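Local coordinates for protein GLB-12 (Caenorhabditis elegans, PDB 4BJA), which is a heme-binding globin that has been linked to redox signalling and reproduction and, like its family, probably binds oxygen, at residues Ile61-Glu66 and Ala81-Met86; Gln137-Lys142 and Ser206-Arg211. The protein carries 1 engineered substitution. All blocks are in the same frame, centred on the assembly; numbering follows the deposited sequence.

Interaction 1: Ile61-Glu66 and Ala81-Met86; sequences IVNDIE and AAMLKM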
loop_
_atom_site.group_PDB
_atom_site.type_symbol
_atom_site.label_atom_id
_atom_site.label_comp_id
_atom_site.label_asym_id
_atom_site.label_seq_id
_atom_site.Cartn_x
_atom_site.Cartn_y
_atom_site.Cartn_z
ATOM N N ILE A 61 -24.025 8.459 -6.221
ATOM C CA ILE A 61 -23.048 7.994 -7.181
ATOM C C ILE A 61 -23.653 7.722 -8.571
ATOM O O ILE A 61 -23.135 8.207 -9.597
ATOM C CB ILE A 61 -22.380 6.697 -6.683
ATOM C CG1 ILE A 61 -21.435 7.050 -5.505
ATOM C CG2 ILE A 61 -21.586 6.029 -7.827
ATOM C CD1 ILE A 61 -20.941 5.792 -4.728
ATOM N N VAL A 62 -24.723 6.926 -8.618
ATOM C CA VAL A 62 -25.260 6.521 -9.910
ATOM C C VAL A 62 -26.114 7.618 -10.552
ATOM O O VAL A 62 -26.215 7.683 -11.767
ATOM C CB VAL A 62 -26.017 5.185 -9.863
ATOM C CG1 VAL A 62 -25.075 4.120 -9.244
ATOM C CG2 VAL A 62 -27.304 5.306 -9.115
ATOM N N ASN A 63 -26.713 8.480 -9.754
ATOM C CA ASN A 63 -27.573 9.489 -10.377
ATOM C C ASN A 63 -26.862 10.784 -10.679
ATOM O O ASN A 63 -27.215 11.463 -11.671
ATOM C CB ASN A 63 -28.766 9.793 -9.482
ATOM C CG ASN A 63 -29.780 8.702 -9.507
ATOM O OD1 ASN A 63 -30.566 8.579 -10.480
ATOM N ND2 ASN A 63 -29.833 7.927 -8.419
ATOM N N ASP A 64 -25.920 11.167 -9.827
ATOM C CA ASP A 64 -25.319 12.504 -9.941
ATOM C C ASP A 64 -23.878 12.486 -10.400
ATOM O O ASP A 64 -23.423 13.390 -11.069
ATOM C CB ASP A 64 -25.443 13.266 -8.602
ATOM C CG ASP A 64 -26.860 13.309 -8.083
ATOM O OD1 ASP A 64 -27.787 13.669 -8.837
ATOM O OD2 ASP A 64 -27.053 13.051 -6.883
ATOM N N ILE A 65 -23.125 11.447 -10.042
ATOM C CA ILE A 65 -21.693 11.538 -10.213
ATOM C C ILE A 65 -21.207 10.708 -11.365
ATOM O O ILE A 65 -20.461 11.200 -12.210
ATOM C CB ILE A 65 -20.947 11.123 -8.895
ATOM C CG1 ILE A 65 -21.478 11.903 -7.678
ATOM C CG2 ILE A 65 -19.439 11.288 -9.099
ATOM C CD1 ILE A 65 -21.231 13.425 -7.721
ATOM N N GLU A 66 -21.599 9.431 -11.428
ATOM C CA GLU A 66 -21.094 8.545 -12.455
ATOM C C GLU A 66 -22.283 7.766 -13.032
ATOM O O GLU A 66 -22.505 6.599 -12.708
ATOM C CB GLU A 66 -20.015 7.601 -11.830
ATOM C CG GLU A 66 -19.170 6.822 -12.820
ATOM C CD GLU A 66 -18.228 7.681 -13.648
ATOM O OE1 GLU A 66 -17.654 8.665 -13.110
ATOM O OE2 GLU A 66 -18.082 7.370 -14.850
ATOM N N ALA A 81 -36.209 7.060 -6.865
ATOM C CA ALA A 81 -37.045 6.503 -5.793
ATOM C C ALA A 81 -37.337 4.977 -5.821
ATOM O O ALA A 81 -37.739 4.414 -4.786
ATOM C CB ALA A 81 -38.365 7.322 -5.645
ATOM N N ALA A 82 -37.134 4.317 -6.960
ATOM C CA ALA A 82 -37.293 2.848 -7.052
ATOM C C ALA A 82 -35.998 2.041 -7.028
ATOM O O ALA A 82 -36.039 0.793 -6.959
ATOM C CB ALA A 82 -38.052 2.477 -8.317
ATOM N N MET A 83 -34.865 2.731 -7.139
ATOM C CA MET A 83 -33.597 2.039 -7.351
ATOM C C MET A 83 -33.211 1.121 -6.219
ATOM O O MET A 83 -32.626 0.078 -6.485
ATOM C CB MET A 83 -32.470 3.051 -7.548
ATOM C CG MET A 83 -32.528 3.717 -8.908
ATOM S SD MET A 83 -31.132 4.815 -9.132
ATOM C CE MET A 83 -31.659 5.545 -10.693
ATOM N N LEU A 84 -33.496 1.518 -4.974
ATOM C CA LEU A 84 -33.052 0.722 -3.822
ATOM C C LEU A 84 -33.654 -0.691 -3.859
ATOM O O LEU A 84 -33.089 -1.627 -3.291
ATOM C CB LEU A 84 -33.417 1.411 -2.513
ATOM C CG LEU A 84 -32.734 2.774 -2.355
ATOM C CD1 LEU A 84 -33.389 3.620 -1.256
ATOM C CD2 LEU A 84 -31.271 2.568 -2.048
ATOM N N LYS A 85 -34.782 -0.836 -4.548
ATOM C CA LYS A 85 -35.432 -2.160 -4.681
ATOM C C LYS A 85 -34.971 -3.028 -5.834
ATOM O O LYS A 85 -35.303 -4.209 -5.913
ATOM C CB LYS A 85 -36.934 -1.985 -4.772
ATOM C CG LYS A 85 -37.552 -1.402 -3.530
ATOM C CD LYS A 85 -38.936 -2.051 -3.303
ATOM C CE LYS A 85 -39.605 -1.536 -2.030
ATOM N NZ LYS A 85 -39.936 -0.086 -2.165
ATOM N N MET A 86 -34.240 -2.465 -6.758
ATOM C CA MET A 86 -33.769 -3.219 -7.897
ATOM C C MET A 86 -32.629 -4.131 -7.453
ATOM O O MET A 86 -31.805 -3.741 -6.609
ATOM C CB MET A 86 -33.276 -2.270 -8.981
ATOM C CG MET A 86 -34.401 -1.378 -9.503
ATOM S SD MET A 86 -35.748 -2.341 -10.240
ATOM C CE MET A 86 -35.006 -2.813 -11.769
#
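Met83 reaches across from the loop ahead of helix 87-108 and lays the end of its side chain against Asn63 and Val62, near the C-terminal end of helix 50-65. In this globin fold, by helix order, the loop is the CD region and helix 50-65 the B helix, on the side of the heme where helix 87-108 supplies the axial ligand His92.

The polar part is one pair, Asn63 with Met83. The methionine side chain runs out almost straight, with CG-SD trans to CA-CB (chi2 -176°) and CE trans again (chi3 -173°), and it comes at the asparagine from the opposite direction. Both ends of the amide then touch the thioether. Asn63 ND2 gives a weak, bent hydrogen bond to Met83 SD at 3.4 Å, with an N-H...S angle of 144°, while Asn63 OD1 lies 3.2 Å from Met83 CE, where the methyl next to sulfur can offer a slightly positive C-H. The firmer polar partner of ND2 is the backbone O of Leu59, one turn back, which helps fix the amide's rotation.

The apolar part is smaller. Val62 CG2 passes alongside Met83 SD at 3.9 Å, and both side chains also touch Phe89 of helix 87-108 and Lys70 of helix 69-72. The sulfur is therefore shared between an amide N-H and a valine methyl within a buried spot.

Backbone bonds shape both ends. In the loop, Met86 N bonds to Met83 O at 3.0 Å just where Met86 takes the N-cap position of helix 87-108. Helix 50-65 finishes in a wider pi-type turn, in which Ile61 O accepts from Ile65 N at 3.3 Å and from Glu66 N at 2.7 Å.

Interaction 2: Gln137-Lys142 and Ser206-Arg211; sequences QNQMEK and SFELER
The corner between helices 131-136 and 144-160, by helix order the FG corner of the globin fold, is tied to the last helix, 185-214, where Arg211 grips the backbone carbonyl of Gln137. Both terminal nitrogens converge on one oxygen: Arg211 NH1 reaches Gln137 O at 2.8 Å, in the carbonyl plane and on a lone pair, while Arg211 NH2, 2.9 Å from Gln137 O, sits 42° above that plane. The guanidinium's orientation is fixed at a second point of its edge as well, because Arg211 NH2 also makes a salt bridge to Glu208 OE2 at 3.0 Å, a turn earlier on the helix, with a fairly straight N-H...O angle of 160°. Arg211 NH1 has a further partner in Glu134 O. Over one face of the group stands Phe207, edge first, its CE1 lying 3.6 Å above the guanidinium plane. With an alanine here in place of Arg211, Gln137 O would probably lose both of these donors and Glu208 its charged mate, so that the carboxylate is held less firmly.

Phe207 itself has CG anti to the backbone N (chi1 -180°), which carries the ring to the corner; its CE1 meets Gln137 CG at 3.5 Å, and the ring also touches the axial heme ligand His127. The amide of Gln137 bonds to Tyr144 N through OE1 and to Asn143 through NE2. A water completes the link, accepting from Gln137 NE2 at 3.0 Å and donating to Glu208 OE1 at 2.8 Å.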
loop_
_atom_site.group_PDB
_atom_site.type_symbol
_atom_site.label_atom_id
_atom_site.label_comp_id
_atom_site.label_asym_id
_atom_site.label_seq_id
_atom_site.Cartn_x
_atom_site.Cartn_y
_atom_site.Cartn_z
ATOM N N GLN A 137 -12.155 -0.434 -16.358
ATOM C CA GLN A 137 -11.287 -0.040 -15.251
ATOM C C GLN A 137 -9.892 0.293 -15.760
ATOM O O GLN A 137 -9.277 -0.534 -16.440
ATOM C CB GLN A 137 -11.196 -1.180 -14.239
ATOM C CG GLN A 137 -10.133 -0.938 -13.124
ATOM C CD GLN A 137 -10.548 0.138 -12.156
ATOM O OE1 GLN A 137 -11.623 0.730 -12.288
ATOM N NE2 GLN A 137 -9.692 0.404 -11.154
ATOM N N ASN A 138 -9.408 1.488 -15.442
ATOM C CA ASN A 138 -8.237 2.039 -16.120
ATOM C C ASN A 138 -7.615 3.172 -15.313
ATOM O O ASN A 138 -8.124 4.298 -15.296
ATOM C CB ASN A 138 -8.645 2.528 -17.525
ATOM C CG ASN A 138 -7.466 2.993 -18.364
ATOM O OD1 ASN A 138 -7.609 3.231 -19.575
ATOM N ND2 ASN A 138 -6.301 3.121 -17.746
ATOM N N GLN A 139 -6.494 2.873 -14.655
ATOM C CA GLN A 139 -5.756 3.855 -13.839
ATOM C C GLN A 139 -5.272 5.135 -14.588
ATOM O O GLN A 139 -4.937 6.154 -13.965
ATOM C CB GLN A 139 -4.572 3.147 -13.152
ATOM C CG GLN A 139 -4.947 1.823 -12.417
ATOM C CD GLN A 139 -3.782 1.285 -11.582
ATOM O OE1 GLN A 139 -3.395 0.112 -11.675
ATOM N NE2 GLN A 139 -3.224 2.148 -10.770
ATOM N N MET A 140 -5.230 5.072 -15.919
ATOM C CA MET A 140 -4.844 6.214 -16.769
ATOM C C MET A 140 -6.015 7.195 -16.971
ATOM O O MET A 140 -5.808 8.374 -17.299
ATOM C CB MET A 140 -4.205 5.716 -18.080
ATOM C CG MET A 140 -2.788 5.218 -17.941
ATOM S SD MET A 140 -1.738 6.356 -16.999
ATOM C CE MET A 140 -1.487 7.726 -18.146
ATOM N N GLU A 141 -7.232 6.694 -16.771
ATOM C CA GLU A 141 -8.464 7.330 -17.218
ATOM C C GLU A 141 -9.627 7.374 -16.209
ATOM O O GLU A 141 -9.992 8.440 -15.745
ATOM C CB GLU A 141 -8.968 6.589 -18.455
ATOM C CG GLU A 141 -10.254 7.083 -19.080
ATOM C CD GLU A 141 -10.429 6.545 -20.505
ATOM O OE1 GLU A 141 -9.541 5.796 -20.987
ATOM O OE2 GLU A 141 -11.456 6.882 -21.144
ATOM N N LYS A 142 -10.234 6.231 -15.908
ATOM C CA LYS A 142 -11.169 6.140 -14.790
ATOM C C LYS A 142 -10.845 4.944 -13.927
ATOM O O LYS A 142 -10.859 3.806 -14.390
ATOM C CB LYS A 142 -12.631 6.051 -15.240
ATOM C CG LYS A 142 -13.215 7.426 -15.729
ATOM C CD LYS A 142 -14.687 7.266 -16.114
ATOM C CE LYS A 142 -15.466 8.594 -16.018
ATOM N NZ LYS A 142 -14.816 9.680 -16.778
ATOM N N SER A 206 -5.156 -5.321 -6.482
ATOM C CA SER A 206 -5.548 -6.706 -6.593
ATOM C C SER A 206 -6.352 -6.958 -7.887
ATOM O O SER A 206 -6.155 -7.971 -8.611
ATOM C CB SER A 206 -6.286 -7.151 -5.341
ATOM O OG SER A 206 -7.474 -6.390 -5.110
ATOM N N PHE A 207 -7.251 -6.038 -8.188
ATOM C CA PHE A 207 -7.969 -6.106 -9.460
ATOM C C PHE A 207 -6.994 -6.127 -10.672
ATOM O O PHE A 207 -7.127 -6.935 -11.616
ATOM C CB PHE A 207 -8.931 -4.896 -9.557
ATOM C CG PHE A 207 -9.735 -4.874 -10.838
ATOM C CD1 PHE A 207 -9.165 -4.402 -12.019
ATOM C CD2 PHE A 207 -11.031 -5.366 -10.856
ATOM C CE1 PHE A 207 -9.886 -4.427 -13.230
ATOM C CE2 PHE A 207 -11.781 -5.351 -12.070
ATOM C CZ PHE A 207 -11.190 -4.916 -13.231
ATOM N N GLU A 208 -6.030 -5.211 -10.668
ATOM C CA GLU A 208 -5.189 -5.025 -11.823
ATOM C C GLU A 208 -4.379 -6.304 -12.076
ATOM O O GLU A 208 -4.231 -6.755 -13.226
ATOM C CB GLU A 208 -4.305 -3.824 -11.597
ATOM C CG GLU A 208 -3.704 -3.267 -12.836
ATOM C CD GLU A 208 -4.714 -2.543 -13.742
ATOM O OE1 GLU A 208 -5.684 -1.926 -13.249
ATOM O OE2 GLU A 208 -4.493 -2.567 -14.960
ATOM N N LEU A 209 -3.886 -6.885 -10.995
ATOM C CA LEU A 209 -3.077 -8.104 -11.094
ATOM C C LEU A 209 -3.915 -9.276 -11.594
ATOM O O LEU A 209 -3.462 -10.063 -12.439
ATOM C CB LEU A 209 -2.476 -8.430 -9.723
ATOM C CG LEU A 209 -1.554 -9.674 -9.693
ATOM C CD1 LEU A 209 -0.404 -9.552 -10.679
ATOM C CD2 LEU A 209 -0.999 -9.895 -8.272
ATOM N N GLU A 210 -5.117 -9.414 -11.043
ATOM C CA GLU A 210 -5.977 -10.515 -11.416
ATOM C C GLU A 210 -6.385 -10.409 -12.882
ATOM O O GLU A 210 -6.408 -11.426 -13.611
ATOM C CB GLU A 210 -7.199 -10.563 -10.509
ATOM C CG GLU A 210 -8.214 -11.676 -10.872
ATOM C CD GLU A 210 -7.677 -13.088 -10.619
ATOM O OE1 GLU A 210 -6.702 -13.267 -9.858
ATOM O OE2 GLU A 210 -8.260 -14.041 -11.176
ATOM N N ARG A 211 -6.695 -9.191 -13.322
ATOM C CA ARG A 211 -7.002 -8.996 -14.730
ATOM C C ARG A 211 -5.799 -9.337 -15.631
ATOM O O ARG A 211 -5.962 -10.014 -16.665
ATOM C CB ARG A 211 -7.511 -7.574 -14.976
ATOM C CG ARG A 211 -7.725 -7.303 -16.447
ATOM C CD ARG A 211 -8.487 -6.014 -16.638
ATOM N NE ARG A 211 -7.680 -4.855 -16.272
ATOM C CZ ARG A 211 -8.085 -3.596 -16.379
ATOM N NH1 ARG A 211 -9.298 -3.315 -16.871
ATOM N NH2 ARG A 211 -7.280 -2.613 -15.995
HETATM O O HOH W 1 -7.408 -1.535 -11.136
#

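In the fold
Interaction 1 is buried and interaction 2 only partly so, and their chemistry follows. Interaction 1 relies on a thioether, a valine methyl and one weak bond; interaction 2 uses charge, a backbone carbonyl and water, close to the second subunit, whose Leu209 and Trp19 pack on Glu208 and Gln139. Each joins a helix to a loop that leads into another helix, but the elements differ: helix 50-65 in the first, helix 185-214 in the second. Both touch helix 144-160, through Ile61 and through Gln137. Although the centres are 24 Å apart, residues 61-66 and 137-142 do meet, at Glu66 OE2 and Lys142 CE, 3.1 Å apart.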